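PDB 5FUI: endo-1,3-beta-glucanase, family GH16 from Zobellia galactanivorans, which probably hydrolyses beta-1,3-glucans such as laminarin, with a C-terminal family 6 carbohydrate-binding module, the part described here, that binds laminarin. Local coordinates for residues T10-A15 with I125-I130; M45-I50 with Y112-Y117. All blocks are in the same frame, centred on the assembly; numbering follows the deposited sequence. Where two conformers were deposited one is given.

In the fold
Contacts 1 and 2 belong to the two facing sheets of one beta-sandwich, their centres about 11 Å apart. Contact 1 brings the first strand against the last in the four-stranded sheet; contact 2 joins two neighbours of the five-stranded sheet. Their apolar faces meet in the core, where Ile13 CG2 lies 3.6 Å from Tyr47 CD2 and Ile125 CG2 lies 3.7 Å from Met45 CE. A polar tie crosses as well: Tyr47 OH probably hydrogen-bonds to Ala15 O at 2.6 Å. The sites differ: at its strand end contact 1 supplies Glu14 and Asn126, two of the four residues of the magnesium site, whereas contact 2 carries Gly115 and Tyr117 of a pocket holding 2-aminomethyl-pyridine.

Contact 1 of 2, residues T10-A15 with I125-I130; sequences TLKIEA and INWIRI. With MG (magnesium ion), chain E.
Leu11 and Ile13 pair with Ile130 and Ile128 on antiparallel strands inclined at 158°, each pair closed by two backbone hydrogen bonds, the shortest from Ile13 N to Ile128 O at 2.7 Å. On their shared face Ile13, Ile128 and Ile130 are buried, as suits branched apolar chains, while Leu11 lies nearer the margin; Ile13 CD1 meets Ile130 CD1 at 3.9 Å. This edge pairing of first and last strands belongs to the beta-sandwich of family 6 modules, into whose core that face looks. On the other face Lys12 has CG anti to the backbone N (chi1 -174°) and runs extended from there, bringing CE over one face of Trp127, 3.4 Å from the centroid of the five-membered ring, while NZ makes a cation-pi contact. Arg129 turns a guanidinium face to Trp127 CH2 and forms a salt bridge with Glu61. At the strand end, magnesium is bound by Glu14 OE1 at 2.5 Å and by both Asn126 O and Asn126 OD1 at 2.4 Å, with a water, Glu16 and Glu34 completing the site. An amide suits Asn126, since ND2 is hydrogen-bonded to Glu31. Asn126 O also accepts Ala15 N at 2.9 Å from above the carbonyl plane.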
loop_
_atom_site.group_PDB
_atom_site.type_symbol
_atom_site.label_atom_id
_atom_site.label_comp_id
_atom_site.label_asym_id
_atom_site.label_seq_id
_atom_site.Cartn_x
_atom_site.Cartn_y
_atom_site.Cartn_z
ATOM N N THR A 10 -6.344 -9.915 11.660
ATOM C CA THR A 10 -5.461 -9.246 10.724
ATOM C C THR A 10 -5.416 -9.971 9.348
ATOM O O THR A 10 -5.464 -11.214 9.279
ATOM C CB THR A 10 -4.031 -9.082 11.308
ATOM O OG1 THR A 10 -4.063 -8.295 12.520
ATOM C CG2 THR A 10 -3.102 -8.455 10.319
ATOM N N LEU A 11 -5.325 -9.177 8.270
ATOM C CA LEU A 11 -5.171 -9.646 6.904
ATOM C C LEU A 11 -3.862 -9.025 6.384
ATOM O O LEU A 11 -3.765 -7.758 6.403
ATOM C CB LEU A 11 -6.343 -9.235 6.043
ATOM C CG LEU A 11 -6.133 -9.530 4.552
ATOM C CD1 LEU A 11 -6.226 -11.065 4.271
ATOM C CD2 LEU A 11 -7.123 -8.767 3.659
ATOM N N LYS A 12 -2.863 -9.849 5.999
ATOM C CA LYS A 12 -1.644 -9.318 5.405
ATOM C C LYS A 12 -1.655 -9.554 3.915
ATOM O O LYS A 12 -1.868 -10.714 3.442
ATOM C CB LYS A 12 -0.399 -9.902 6.100
ATOM C CG LYS A 12 0.935 -9.334 5.681
ATOM C CD LYS A 12 1.937 -9.937 6.671
ATOM C CE LYS A 12 3.310 -9.439 6.418
ATOM N NZ LYS A 12 4.363 -10.361 6.896
ATOM N N ILE A 13 -1.527 -8.466 3.137
ATOM C CA ILE A 13 -1.510 -8.513 1.651
ATOM C C ILE A 13 -0.087 -8.235 1.214
ATOM O O ILE A 13 0.438 -7.129 1.436
ATOM C CB ILE A 13 -2.409 -7.446 1.012
ATOM C CG1 ILE A 13 -3.840 -7.621 1.506
ATOM C CG2 ILE A 13 -2.381 -7.445 -0.523
ATOM C CD1 ILE A 13 -4.648 -6.316 1.369
ATOM N N GLU A 14 0.586 -9.215 0.570
ATOM C CA GLU A 14 1.949 -8.969 0.104
ATOM C C GLU A 14 1.834 -7.980 -1.048
ATOM O O GLU A 14 0.969 -8.129 -1.905
ATOM C CB GLU A 14 2.699 -10.261 -0.344
ATOM C CG GLU A 14 2.938 -11.183 0.846
ATOM C CD GLU A 14 3.922 -10.506 1.903
ATOM O OE1 GLU A 14 4.759 -9.587 1.548
ATOM O OE2 GLU A 14 3.891 -10.906 3.070
ATOM N N ALA A 15 2.616 -6.916 -1.035
ATOM C CA ALA A 15 2.394 -5.827 -2.016
ATOM C C ALA A 15 2.625 -6.333 -3.461
ATOM O O ALA A 15 2.130 -5.722 -4.422
ATOM C CB ALA A 15 3.299 -4.614 -1.698
ATOM N N ILE A 125 7.322 -0.609 -1.377
ATOM C CA ILE A 125 6.409 -1.191 -0.403
ATOM C C ILE A 125 6.501 -2.725 -0.407
ATOM O O ILE A 125 6.545 -3.347 -1.468
ATOM C CB ILE A 125 4.957 -0.682 -0.674
ATOM C CG1 ILE A 125 4.021 -1.346 0.324
ATOM C CG2 ILE A 125 4.527 -0.984 -2.174
ATOM C CD1 ILE A 125 2.660 -0.639 0.407
ATOM N N ASN A 126 6.510 -3.280 0.796
ATOM C CA ASN A 126 6.688 -4.703 1.023
ATOM C C ASN A 126 5.300 -5.409 1.193
ATOM O O ASN A 126 5.008 -6.430 0.510
ATOM C CB ASN A 126 7.589 -4.946 2.269
ATOM C CG ASN A 126 7.835 -6.408 2.586
ATOM O OD1 ASN A 126 7.532 -7.290 1.816
ATOM N ND2 ASN A 126 8.433 -6.661 3.768
ATOM N N TRP A 127 4.443 -4.823 2.040
ATOM C CA TRP A 127 3.139 -5.421 2.303
ATOM C C TRP A 127 2.236 -4.349 2.904
ATOM O O TRP A 127 2.649 -3.261 3.263
ATOM C CB TRP A 127 3.223 -6.677 3.265
ATOM C CG TRP A 127 4.052 -6.552 4.487
ATOM C CD1 TRP A 127 5.284 -7.181 4.731
ATOM C CD2 TRP A 127 3.735 -5.781 5.689
ATOM N NE1 TRP A 127 5.747 -6.827 6.016
ATOM C CE2 TRP A 127 4.850 -6.011 6.635
ATOM C CE3 TRP A 127 2.645 -4.948 6.101
ATOM C CZ2 TRP A 127 4.854 -5.485 7.916
ATOM C CZ3 TRP A 127 2.727 -4.376 7.394
ATOM C CH2 TRP A 127 3.800 -4.618 8.252
ATOM N N ILE A 128 0.959 -4.745 2.959
ATOM C CA ILE A 128 -0.135 -4.017 3.551
ATOM C C ILE A 128 -0.755 -4.933 4.641
ATOM O O ILE A 128 -0.884 -6.160 4.421
ATOM C CB ILE A 128 -1.240 -3.642 2.512
ATOM C CG1 ILE A 128 -0.642 -2.882 1.307
ATOM C CG2 ILE A 128 -2.358 -2.837 3.199
ATOM C CD1 ILE A 128 -0.582 -3.725 0.050
ATOM N N ARG A 129 -1.129 -4.378 5.804
ATOM C CA ARG A 129 -1.792 -5.196 6.852
ATOM C C ARG A 129 -2.997 -4.442 7.324
ATOM O O ARG A 129 -2.915 -3.302 7.752
ATOM C CB ARG A 129 -0.751 -5.493 7.972
ATOM C CG ARG A 129 -1.267 -6.373 9.098
ATOM C CD ARG A 129 -0.120 -6.994 9.913
ATOM N NE ARG A 129 0.676 -5.981 10.553
ATOM C CZ ARG A 129 1.996 -6.061 10.863
ATOM N NH1 ARG A 129 2.667 -7.211 10.596
ATOM N NH2 ARG A 129 2.569 -4.946 11.448
ATOM N N ILE A 130 -4.113 -5.175 7.354
ATOM C CA ILE A 130 -5.399 -4.614 7.724
ATOM C C ILE A 130 -5.869 -5.244 9.052
ATOM O O ILE A 130 -5.916 -6.496 9.108
ATOM C CB ILE A 130 -6.464 -4.799 6.621
ATOM C CG1 ILE A 130 -5.981 -4.069 5.332
ATOM C CG2 ILE A 130 -7.848 -4.293 7.101
ATOM C CD1 ILE A 130 -6.759 -4.449 4.032
HETATM MG MG MG E . 6.369 -8.328 0.043
HETATM O O HOH W 1 7.009 -10.529 0.506
#

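Contact 2 of 2, residues M45-I50 with Y112-Y117; sequences MSYPGI and YQFGLY. With APY (2-aminomethyl-pyridine), chain C.
A water lying by Ser46 and Gln113 is gripped by three groups: it hydrogen-bonds to Ser46 OG at 2.8 Å and accepts weak bonds from Gln113 NE2 and from the amine N of 2-aminomethyl-pyridine. Ser46 OG, anti to the backbone N (chi1 178°), also touches Gln113 CG at 3.3 Å; a small hydroxyl suits this place, since the Gln113 chain comes as near as CG and CD. Next to Ser46, Gly115 has its CA 3.6 Å from the ligand's CM, and glycine fits because any CB would run into the amine. Tyr117 also lines the pocket, its ring edge meeting ligand C3 from CD2 at 3.2 Å, while Asp76 hydrogen-bonds to the ligand.

The opposite face of the sheet is largely apolar. Tyr47 brings CD1 to the edge of the Phe114 ring, 3.9 Å from CD2, and its CE1 meets Leu116 CD1 at 4.1 Å; its OH is hydrogen-bonded to Ala15 O in the facing sheet, a reason for tyrosine rather than phenylalanine here. An alanine at Tyr47 would probably open a gap beside Phe114 and Leu116 and leave the Ala15 carbonyl without this hydroxyl. Ile50 packs CG1 against Phe114 CB at 3.6 Å and also touches Ile13 and Ile130 of the facing sheet.

Backbone bonds run in pairs between Met45 and Leu116, Tyr47 and Phe114, and Ile50 and Tyr112. Gly49 and Ile50 both face Tyr112, and Gly49 takes a positive phi of 74°, which glycine adopts readily: a G1 beta bulge. Trp44, whose ring meets that of Tyr117, and Asp76 share the pocket, which is consistent with the concave-face site of family 6 carbohydrate-binding modules.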
loop_
_atom_site.group_PDB
_atom_site.type_symbol
_atom_site.label_atom_id
_atom_site.label_comp_id
_atom_site.label_asym_id
_atom_site.label_seq_id
_atom_site.Cartn_x
_atom_site.Cartn_y
_atom_site.Cartn_z
ATOM N N MET A 45 -1.057 0.101 -8.135
ATOM C CA MET A 45 -1.232 -1.352 -8.008
ATOM C C MET A 45 -2.646 -1.592 -7.559
ATOM O O MET A 45 -3.167 -0.825 -6.726
ATOM C CB MET A 45 -0.274 -1.935 -6.993
ATOM C CG MET A 45 1.198 -1.767 -7.302
ATOM S SD MET A 45 1.893 -0.154 -6.645
ATOM C CE MET A 45 2.102 -0.581 -4.966
ATOM N N SER A 46 -3.245 -2.687 -7.980
ATOM C CA SER A 46 -4.628 -2.986 -7.612
ATOM C C SER A 46 -4.726 -4.442 -7.104
ATOM O O SER A 46 -4.239 -5.350 -7.766
ATOM C CB SER A 46 -5.514 -2.786 -8.859
ATOM O OG SER A 46 -6.868 -3.080 -8.697
ATOM N N TYR A 47 -5.448 -4.631 -5.997
ATOM C CA TYR A 47 -5.578 -5.943 -5.302
ATOM C C TYR A 47 -7.071 -6.293 -5.197
ATOM O O TYR A 47 -7.816 -5.686 -4.449
ATOM C CB TYR A 47 -4.992 -5.780 -3.888
ATOM C CG TYR A 47 -3.569 -5.279 -3.877
ATOM C CD1 TYR A 47 -3.278 -3.885 -3.893
ATOM C CD2 TYR A 47 -2.465 -6.200 -3.911
ATOM C CE1 TYR A 47 -1.952 -3.430 -3.885
ATOM C CE2 TYR A 47 -1.140 -5.729 -3.908
ATOM C CZ TYR A 47 -0.893 -4.328 -3.956
ATOM O OH TYR A 47 0.353 -3.808 -3.973
ATOM N N PRO A 48 -7.550 -7.265 -5.987
ATOM C CA PRO A 48 -8.982 -7.621 -5.927
ATOM C C PRO A 48 -9.316 -8.487 -4.675
ATOM O O PRO A 48 -8.462 -9.162 -4.070
ATOM C CB PRO A 48 -9.194 -8.417 -7.206
ATOM C CG PRO A 48 -7.912 -9.167 -7.314
ATOM C CD PRO A 48 -6.880 -8.032 -7.060
ATOM N N GLY A 49 -10.586 -8.434 -4.320
ATOM C CA GLY A 49 -11.099 -9.399 -3.376
ATOM C C GLY A 49 -10.695 -9.192 -1.955
ATOM O O GLY A 49 -10.587 -10.146 -1.150
ATOM N N ILE A 50 -10.489 -7.928 -1.557
ATOM C CA ILE A 50 -10.088 -7.663 -0.161
ATOM C C ILE A 50 -11.381 -7.530 0.716
ATOM O O ILE A 50 -12.266 -6.624 0.467
ATOM C CB ILE A 50 -9.186 -6.388 -0.057
ATOM C CG1 ILE A 50 -7.955 -6.504 -0.966
ATOM C CG2 ILE A 50 -8.903 -6.155 1.423
ATOM C CD1 ILE A 50 -7.245 -7.815 -0.818
ATOM N N TYR A 112 -13.904 -5.730 -1.715
ATOM C CA TYR A 112 -13.577 -4.641 -2.596
ATOM C C TYR A 112 -12.266 -4.849 -3.320
ATOM O O TYR A 112 -11.349 -5.517 -2.828
ATOM C CB TYR A 112 -13.450 -3.289 -1.774
ATOM C CG TYR A 112 -14.660 -2.993 -0.920
ATOM C CD1 TYR A 112 -15.769 -2.458 -1.473
ATOM C CD2 TYR A 112 -14.676 -3.190 0.427
ATOM C CE1 TYR A 112 -16.869 -2.142 -0.705
ATOM C CE2 TYR A 112 -15.766 -2.898 1.238
ATOM C CZ TYR A 112 -16.865 -2.382 0.674
ATOM O OH TYR A 112 -17.965 -2.097 1.477
ATOM N N GLN A 113 -12.158 -4.187 -4.464
ATOM C CA GLN A 113 -10.879 -4.013 -5.139
ATOM C C GLN A 113 -10.156 -2.885 -4.390
ATOM O O GLN A 113 -10.668 -1.758 -4.316
ATOM C CB GLN A 113 -11.096 -3.678 -6.627
ATOM C CG GLN A 113 -9.853 -3.411 -7.440
ATOM C CD GLN A 113 -10.178 -3.223 -8.938
ATOM O OE1 GLN A 113 -10.349 -4.209 -9.656
ATOM N NE2 GLN A 113 -10.251 -1.942 -9.417
ATOM N N PHE A 114 -8.955 -3.190 -3.886
ATOM C CA PHE A 114 -8.156 -2.225 -3.097
ATOM C C PHE A 114 -7.049 -1.644 -3.957
ATOM O O PHE A 114 -6.311 -2.425 -4.587
ATOM C CB PHE A 114 -7.633 -2.990 -1.886
ATOM C CG PHE A 114 -6.770 -2.183 -0.921
ATOM C CD1 PHE A 114 -7.329 -1.332 0.031
ATOM C CD2 PHE A 114 -5.414 -2.354 -0.949
ATOM C CE1 PHE A 114 -6.499 -0.620 0.885
ATOM C CE2 PHE A 114 -4.599 -1.663 -0.076
ATOM C CZ PHE A 114 -5.138 -0.782 0.816
ATOM N N GLY A 115 -6.938 -0.305 -4.074
ATOM C CA GLY A 115 -5.992 0.295 -4.967
ATOM C C GLY A 115 -5.012 1.203 -4.222
ATOM O O GLY A 115 -5.419 1.918 -3.300
ATOM N N LEU A 116 -3.742 1.178 -4.651
ATOM C CA LEU A 116 -2.716 2.131 -4.171
ATOM C C LEU A 116 -2.212 2.918 -5.361
ATOM O O LEU A 116 -1.891 2.302 -6.380
ATOM C CB LEU A 116 -1.493 1.357 -3.530
ATOM C CG LEU A 116 -1.931 0.525 -2.321
ATOM C CD1 LEU A 116 -0.677 -0.133 -1.744
ATOM C CD2 LEU A 116 -2.634 1.416 -1.326
ATOM N N TYR A 117 -2.231 4.240 -5.242
ATOM C CA TYR A 117 -1.886 5.044 -6.394
ATOM C C TYR A 117 -0.784 5.994 -5.988
ATOM O O TYR A 117 -0.935 6.782 -5.035
ATOM C CB TYR A 117 -3.161 5.860 -6.790
ATOM C CG TYR A 117 -3.238 6.227 -8.257
ATOM C CD1 TYR A 117 -2.294 7.062 -8.828
ATOM C CD2 TYR A 117 -4.242 5.669 -9.104
ATOM C CE1 TYR A 117 -2.348 7.412 -10.192
ATOM C CE2 TYR A 117 -4.324 5.997 -10.429
ATOM C CZ TYR A 117 -3.424 6.901 -10.966
ATOM O OH TYR A 117 -3.524 7.163 -12.330
HETATM N N APY C . -7.382 2.590 -7.736
HETATM C CM APY C . -5.965 2.355 -7.933
HETATM C C2 APY C . -6.175 2.124 -9.420
HETATM C C3 APY C . -5.935 3.163 -10.287
HETATM C C4 APY C . -6.192 3.029 -11.672
HETATM C C5 APY C . -6.795 1.845 -12.135
HETATM C C6 APY C . -7.048 0.805 -11.256
HETATM N N1 APY C . -6.781 0.986 -9.913
HETATM O O HOH W 2 -7.931 -0.591 -7.998
#